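Local coordinates for protein Old Yellow Enzyme (PDB 6AGZ) that probably reduces the activated carbon-carbon double bond of enone compounds asymmetrically, as an FMN-containing old yellow enzyme built on a TIM barrel, at residues S241-F246 against E300-M305; Y264-L269 against L306-G311. One frame throughout, in Å; residues are numbered along the deposited sequence.

Overall arrangement
Both contacts are largely buried and share helix 303-308, which follows barrel strand 281-285: contact 1 uses its N-terminal end, contact 2 its C-terminal end. Their centres lie about 13 Å apart, and L266 links the two contacts, its CD1 packing 3.6 Å from M305 CA. The chemistry changes with position. In contact 1 the loop after strand 236-240 meets the residues leading into the helix through a tyrosine ring, a carboxylate and an indole N-H, with E300 and D301 exposed. Contact 2, where helix 258-274 meets helix 303-308, is carried by aliphatic groups and one indole edge, all its touching residues being buried. Both also reach the second subunit.

Contact 1 (S241-F246 against E300-M305); sequences SPYATF and EDNSWM
Y243 lays its ring against the extended side chain of E300, and these two residues account for more than half of the 322 Å² buried. Y243 CG is anti to the carbonyl carbon (chi1 -67°), the position from which the ring reaches E300. E300 CB stands 3.8 Å from the centroid of the Y243 ring, a CH-pi contact over the face. Beyond it the carboxylate stacks on the CD1 side, its plane turned 19° from the ring, with E300 CD 3.5 Å from Y243 CD1. At the ring edge N302 OD1 lies in plane, 3.4 Å from Y243 CE2; this buried oxygen has no polar partner in the model, whereas N302 ND2 donates to E286 and V285. Y243 OH accepts from W304 NE1 at 3.0 Å, the N-H...O angle being 154°, and also bonds Q307 of the second subunit. Replacing Y243 with an alanine would probably leave W304 NE1 without this acceptor and open a gap beneath E300. P242 meets M305 tip to tip, CG to CE at 3.7 Å. The contact thus joins the loop after barrel strand 236-240 to the start of helix 303-308, with helix 258-274 packing on P242 and W304, and strand 281-285 on M305.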
loop_
_atom_site.group_PDB
_atom_site.type_symbol
_atom_site.label_atom_id
_atom_site.label_comp_id
_atom_site.label_asym_id
_atom_site.label_seq_id
_atom_site.Cartn_x
_atom_site.Cartn_y
_atom_site.Cartn_z
ATOM N N SER A 241 2.531 -13.097 -2.811
ATOM C CA SER A 241 3.360 -12.627 -3.922
ATOM C C SER A 241 2.610 -11.533 -4.667
ATOM O O SER A 241 2.087 -11.749 -5.766
ATOM C CB SER A 241 3.727 -13.777 -4.862
ATOM O OG SER A 241 2.572 -14.314 -5.483
ATOM N N PRO A 242 2.543 -10.329 -4.092
ATOM C CA PRO A 242 1.711 -9.272 -4.694
ATOM C C PRO A 242 2.121 -8.881 -6.104
ATOM O O PRO A 242 1.251 -8.541 -6.916
ATOM C CB PRO A 242 1.879 -8.099 -3.718
ATOM C CG PRO A 242 2.322 -8.725 -2.433
ATOM C CD PRO A 242 3.167 -9.892 -2.833
ATOM N N TYR A 243 3.414 -8.918 -6.427
ATOM C CA TYR A 243 3.891 -8.466 -7.727
ATOM C C TYR A 243 3.944 -9.568 -8.777
ATOM O O TYR A 243 4.125 -9.262 -9.960
ATOM C CB TYR A 243 5.286 -7.845 -7.595
ATOM C CG TYR A 243 5.321 -6.557 -6.808
ATOM C CD1 TYR A 243 4.735 -5.400 -7.304
ATOM C CD2 TYR A 243 5.952 -6.493 -5.573
ATOM C CE1 TYR A 243 4.769 -4.219 -6.590
ATOM C CE2 TYR A 243 5.991 -5.316 -4.851
ATOM C CZ TYR A 243 5.397 -4.182 -5.364
ATOM O OH TYR A 243 5.434 -3.006 -4.651
ATOM N N ALA A 244 3.795 -10.830 -8.382
ATOM C CA ALA A 244 3.949 -11.930 -9.322
ATOM C C ALA A 244 2.836 -11.926 -10.364
ATOM O O ALA A 244 1.686 -11.581 -10.080
ATOM C CB ALA A 244 3.965 -13.267 -8.581
ATOM N N THR A 245 3.197 -12.315 -11.588
ATOM C CA THR A 245 2.247 -12.466 -12.685
ATOM C C THR A 245 2.197 -13.906 -13.184
ATOM O O THR A 245 1.694 -14.167 -14.282
ATOM C CB THR A 245 2.594 -11.517 -13.833
ATOM O OG1 THR A 245 3.962 -11.706 -14.215
ATOM C CG2 THR A 245 2.388 -10.069 -13.408
ATOM N N PHE A 246 2.713 -14.845 -12.394
ATOM C CA PHE A 246 2.720 -16.247 -12.783
ATOM C C PHE A 246 1.301 -16.804 -12.807
ATOM O O PHE A 246 0.495 -16.535 -11.911
ATOM C CB PHE A 246 3.596 -17.045 -11.814
ATOM C CG PHE A 246 3.799 -18.482 -12.209
ATOM C CD1 PHE A 246 4.443 -18.809 -13.390
ATOM C CD2 PHE A 246 3.372 -19.507 -11.380
ATOM C CE1 PHE A 246 4.640 -20.133 -13.747
ATOM C CE2 PHE A 246 3.568 -20.831 -11.729
ATOM C CZ PHE A 246 4.202 -21.144 -12.915
ATOM N N GLU A 300 8.844 -1.552 -8.220
ATOM C CA GLU A 300 8.396 -2.569 -7.275
ATOM C C GLU A 300 9.344 -2.668 -6.083
ATOM O O GLU A 300 10.562 -2.749 -6.252
ATOM C CB GLU A 300 8.277 -3.929 -7.967
ATOM C CG GLU A 300 7.321 -3.941 -9.151
ATOM C CD GLU A 300 7.170 -5.320 -9.763
ATOM O OE1 GLU A 300 7.921 -6.236 -9.365
ATOM O OE2 GLU A 300 6.297 -5.490 -10.641
ATOM N N ASP A 301 8.776 -2.660 -4.879
ATOM C CA ASP A 301 9.559 -2.741 -3.654
ATOM C C ASP A 301 8.633 -3.145 -2.516
ATOM O O ASP A 301 7.520 -2.625 -2.408
ATOM C CB ASP A 301 10.245 -1.406 -3.342
ATOM C CG ASP A 301 11.287 -1.528 -2.250
ATOM O OD1 ASP A 301 10.903 -1.636 -1.068
ATOM O OD2 ASP A 301 12.493 -1.514 -2.572
ATOM N N ASN A 302 9.101 -4.059 -1.668
ATOM C CA ASN A 302 8.282 -4.640 -0.610
ATOM C C ASN A 302 8.272 -3.815 0.673
ATOM O O ASN A 302 7.682 -4.256 1.666
ATOM C CB ASN A 302 8.759 -6.060 -0.292
ATOM C CG ASN A 302 8.337 -7.069 -1.341
ATOM O OD1 ASN A 302 7.390 -6.839 -2.093
ATOM N ND2 ASN A 302 9.035 -8.198 -1.390
ATOM N N SER A 303 8.897 -2.633 0.673
ATOM C CA SER A 303 9.003 -1.842 1.897
ATOM C C SER A 303 7.640 -1.596 2.530
ATOM O O SER A 303 7.476 -1.745 3.748
ATOM C CB SER A 303 9.699 -0.511 1.604
ATOM O OG SER A 303 8.997 0.221 0.615
ATOM N N TRP A 304 6.643 -1.244 1.712
ATOM C CA TRP A 304 5.312 -0.964 2.240
ATOM C C TRP A 304 4.764 -2.154 3.017
ATOM O O TRP A 304 4.112 -1.978 4.053
ATOM C CB TRP A 304 4.362 -0.583 1.105
ATOM C CG TRP A 304 4.236 -1.631 0.040
ATOM C CD1 TRP A 304 5.015 -1.765 -1.070
ATOM C CD2 TRP A 304 3.269 -2.688 -0.017
ATOM N NE1 TRP A 304 4.598 -2.841 -1.815
ATOM C CE2 TRP A 304 3.527 -3.424 -1.191
ATOM C CE3 TRP A 304 2.213 -3.083 0.809
ATOM C CZ2 TRP A 304 2.767 -4.533 -1.560
ATOM C CZ3 TRP A 304 1.459 -4.185 0.441
ATOM C CH2 TRP A 304 1.740 -4.897 -0.732
ATOM N N MET A 305 5.029 -3.373 2.538
ATOM C CA MET A 305 4.601 -4.557 3.274
ATOM C C MET A 305 5.141 -4.528 4.696
ATOM O O MET A 305 4.388 -4.695 5.666
ATOM C CB MET A 305 5.056 -5.824 2.545
ATOM C CG MET A 305 4.613 -5.888 1.092
ATOM S SD MET A 305 4.970 -7.463 0.285
ATOM C CE MET A 305 3.687 -8.497 0.985
HETATM O O HOH W 1 3.888 -6.999 -11.110
#

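Contact 2 (Y264-L269 against L306-G311); sequences YILSEL and LQIWKG
L266 overlaps the branched side chain of I308, its CB lying 3.8 Å from I308 CG2. The pair joins two helices on the outside of the TIM barrel: helix 258-274, which follows strand 236-240, and helix 303-308, which follows the adjacent strand 281-285. I308 CG2 is anti to its own backbone N and reaches the helix backbone itself, 3.5 Å from S267 N. This close approach agrees with the CA spacing of 6.0 Å between S267 and I308. S267 contributes CB to the packing, while its OG bonds H257 of the second subunit; I308 also packs on I259 of that subunit.

W309, the first residue to leave helical geometry after the helix, carries a second patch of the interface. Its CG is anti to the backbone N (chi1 174°), and the indole beyond extends to L269, where W309 CZ3 lies 3.9 Å from L269 CB. L266 CD2 makes a looser approach to W309 CB at 4.2 Å. The indole is also held by W309 NE1, hydrogen-bonded to V312 O, and by a cation-pi contact with R278, while V238 and L221 pack against L269. L269 O lies near the indole plane, 3.7 Å from W309 CZ3 at the ring edge.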
loop_
_atom_site.group_PDB
_atom_site.type_symbol
_atom_site.label_atom_id
_atom_site.label_comp_id
_atom_site.label_asym_id
_atom_site.label_seq_id
_atom_site.Cartn_x
_atom_site.Cartn_y
_atom_site.Cartn_z
ATOM N N TYR A 264 -4.501 -4.526 2.238
ATOM C CA TYR A 264 -5.612 -4.869 3.118
ATOM C C TYR A 264 -5.393 -6.222 3.780
ATOM O O TYR A 264 -5.690 -6.387 4.969
ATOM C CB TYR A 264 -6.928 -4.859 2.342
ATOM C CG TYR A 264 -8.071 -5.537 3.071
ATOM C CD1 TYR A 264 -8.806 -4.860 4.037
ATOM C CD2 TYR A 264 -8.415 -6.854 2.793
ATOM C CE1 TYR A 264 -9.848 -5.477 4.706
ATOM C CE2 TYR A 264 -9.453 -7.479 3.457
ATOM C CZ TYR A 264 -10.167 -6.787 4.411
ATOM O OH TYR A 264 -11.201 -7.409 5.071
ATOM N N ILE A 265 -4.892 -7.206 3.029
ATOM C CA ILE A 265 -4.625 -8.515 3.627
ATOM C C ILE A 265 -3.645 -8.380 4.790
ATOM O O ILE A 265 -3.893 -8.874 5.901
ATOM C CB ILE A 265 -4.108 -9.500 2.564
ATOM C CG1 ILE A 265 -5.206 -9.791 1.540
ATOM C CG2 ILE A 265 -3.628 -10.788 3.218
ATOM C CD1 ILE A 265 -4.760 -10.671 0.396
ATOM N N LEU A 266 -2.521 -7.697 4.553
ATOM C CA LEU A 266 -1.533 -7.491 5.607
ATOM C C LEU A 266 -2.126 -6.723 6.780
ATOM O O LEU A 266 -1.830 -7.027 7.943
ATOM C CB LEU A 266 -0.319 -6.750 5.051
ATOM C CG LEU A 266 0.585 -7.522 4.093
ATOM C CD1 LEU A 266 1.641 -6.596 3.538
ATOM C CD2 LEU A 266 1.226 -8.703 4.802
ATOM N N SER A 267 -2.958 -5.718 6.495
ATOM C CA SER A 267 -3.606 -4.970 7.567
ATOM C C SER A 267 -4.476 -5.878 8.426
ATOM O O SER A 267 -4.524 -5.726 9.653
ATOM C CB SER A 267 -4.437 -3.827 6.983
ATOM O OG SER A 267 -5.075 -3.086 8.009
ATOM N N GLU A 268 -5.167 -6.834 7.800
ATOM C CA GLU A 268 -6.022 -7.741 8.559
ATOM C C GLU A 268 -5.198 -8.709 9.397
ATOM O O GLU A 268 -5.549 -8.994 10.550
ATOM C CB GLU A 268 -6.948 -8.498 7.609
ATOM C CG GLU A 268 -8.123 -7.668 7.131
ATOM C CD GLU A 268 -9.078 -7.332 8.257
ATOM O OE1 GLU A 268 -9.765 -8.252 8.747
ATOM O OE2 GLU A 268 -9.133 -6.151 8.664
ATOM N N LEU A 269 -4.097 -9.225 8.840
ATOM C CA LEU A 269 -3.227 -10.093 9.628
ATOM C C LEU A 269 -2.641 -9.346 10.823
ATOM O O LEU A 269 -2.585 -9.882 11.938
ATOM C CB LEU A 269 -2.117 -10.662 8.744
ATOM C CG LEU A 269 -2.578 -11.504 7.552
ATOM C CD1 LEU A 269 -1.385 -11.986 6.740
ATOM C CD2 LEU A 269 -3.429 -12.677 8.017
ATOM N N LEU A 306 6.441 -4.264 4.842
ATOM C CA LEU A 306 7.042 -4.218 6.169
ATOM C C LEU A 306 6.502 -3.062 6.999
ATOM O O LEU A 306 6.617 -3.093 8.229
ATOM C CB LEU A 306 8.566 -4.123 6.060
ATOM C CG LEU A 306 9.391 -5.319 5.563
ATOM C CD1 LEU A 306 10.465 -5.671 6.582
ATOM C CD2 LEU A 306 8.547 -6.549 5.238
ATOM N N GLN A 307 5.914 -2.047 6.357
ATOM C CA GLN A 307 5.258 -0.987 7.114
ATOM C C GLN A 307 4.027 -1.503 7.844
ATOM O O GLN A 307 3.719 -1.034 8.945
ATOM C CB GLN A 307 4.860 0.167 6.192
ATOM C CG GLN A 307 5.988 1.110 5.821
ATOM C CD GLN A 307 5.475 2.410 5.228
ATOM O OE1 GLN A 307 5.911 2.835 4.158
ATOM N NE2 GLN A 307 4.541 3.048 5.925
ATOM N N ILE A 308 3.316 -2.464 7.253
ATOM C CA ILE A 308 2.027 -2.891 7.784
ATOM C C ILE A 308 2.224 -4.039 8.763
ATOM O O ILE A 308 1.804 -3.960 9.923
ATOM C CB ILE A 308 1.070 -3.292 6.648
ATOM C CG1 ILE A 308 0.955 -2.156 5.629
ATOM C CG2 ILE A 308 -0.295 -3.637 7.211
ATOM C CD1 ILE A 308 0.192 -2.529 4.379
ATOM N N TRP A 309 2.863 -5.110 8.303
ATOM C CA TRP A 309 3.099 -6.278 9.143
ATOM C C TRP A 309 4.288 -6.015 10.059
ATOM O O TRP A 309 5.379 -5.673 9.589
ATOM C CB TRP A 309 3.336 -7.512 8.277
ATOM C CG TRP A 309 3.721 -8.714 9.063
ATOM C CD1 TRP A 309 4.959 -9.277 9.141
ATOM C CD2 TRP A 309 2.867 -9.501 9.901
ATOM N NE1 TRP A 309 4.929 -10.371 9.969
ATOM C CE2 TRP A 309 3.657 -10.530 10.451
ATOM C CE3 TRP A 309 1.511 -9.439 10.238
ATOM C CZ2 TRP A 309 3.137 -11.489 11.316
ATOM C CZ3 TRP A 309 0.997 -10.392 11.099
ATOM C CH2 TRP A 309 1.808 -11.403 11.627
ATOM N N LYS A 310 4.079 -6.179 11.366
ATOM C CA LYS A 310 5.093 -5.868 12.364
ATOM C C LYS A 310 5.805 -7.098 12.911
ATOM O O LYS A 310 6.779 -6.945 13.657
ATOM C CB LYS A 310 4.466 -5.095 13.532
ATOM C CG LYS A 310 3.744 -3.822 13.125
ATOM C CD LYS A 310 4.705 -2.795 12.555
ATOM C CE LYS A 310 4.008 -1.464 12.323
ATOM N NZ LYS A 310 4.955 -0.423 11.841
ATOM N N GLY A 311 5.357 -8.299 12.565
ATOM C CA GLY A 311 5.924 -9.519 13.094
ATOM C C GLY A 311 7.084 -10.031 12.267
ATOM O O GLY A 311 7.669 -9.314 11.451
#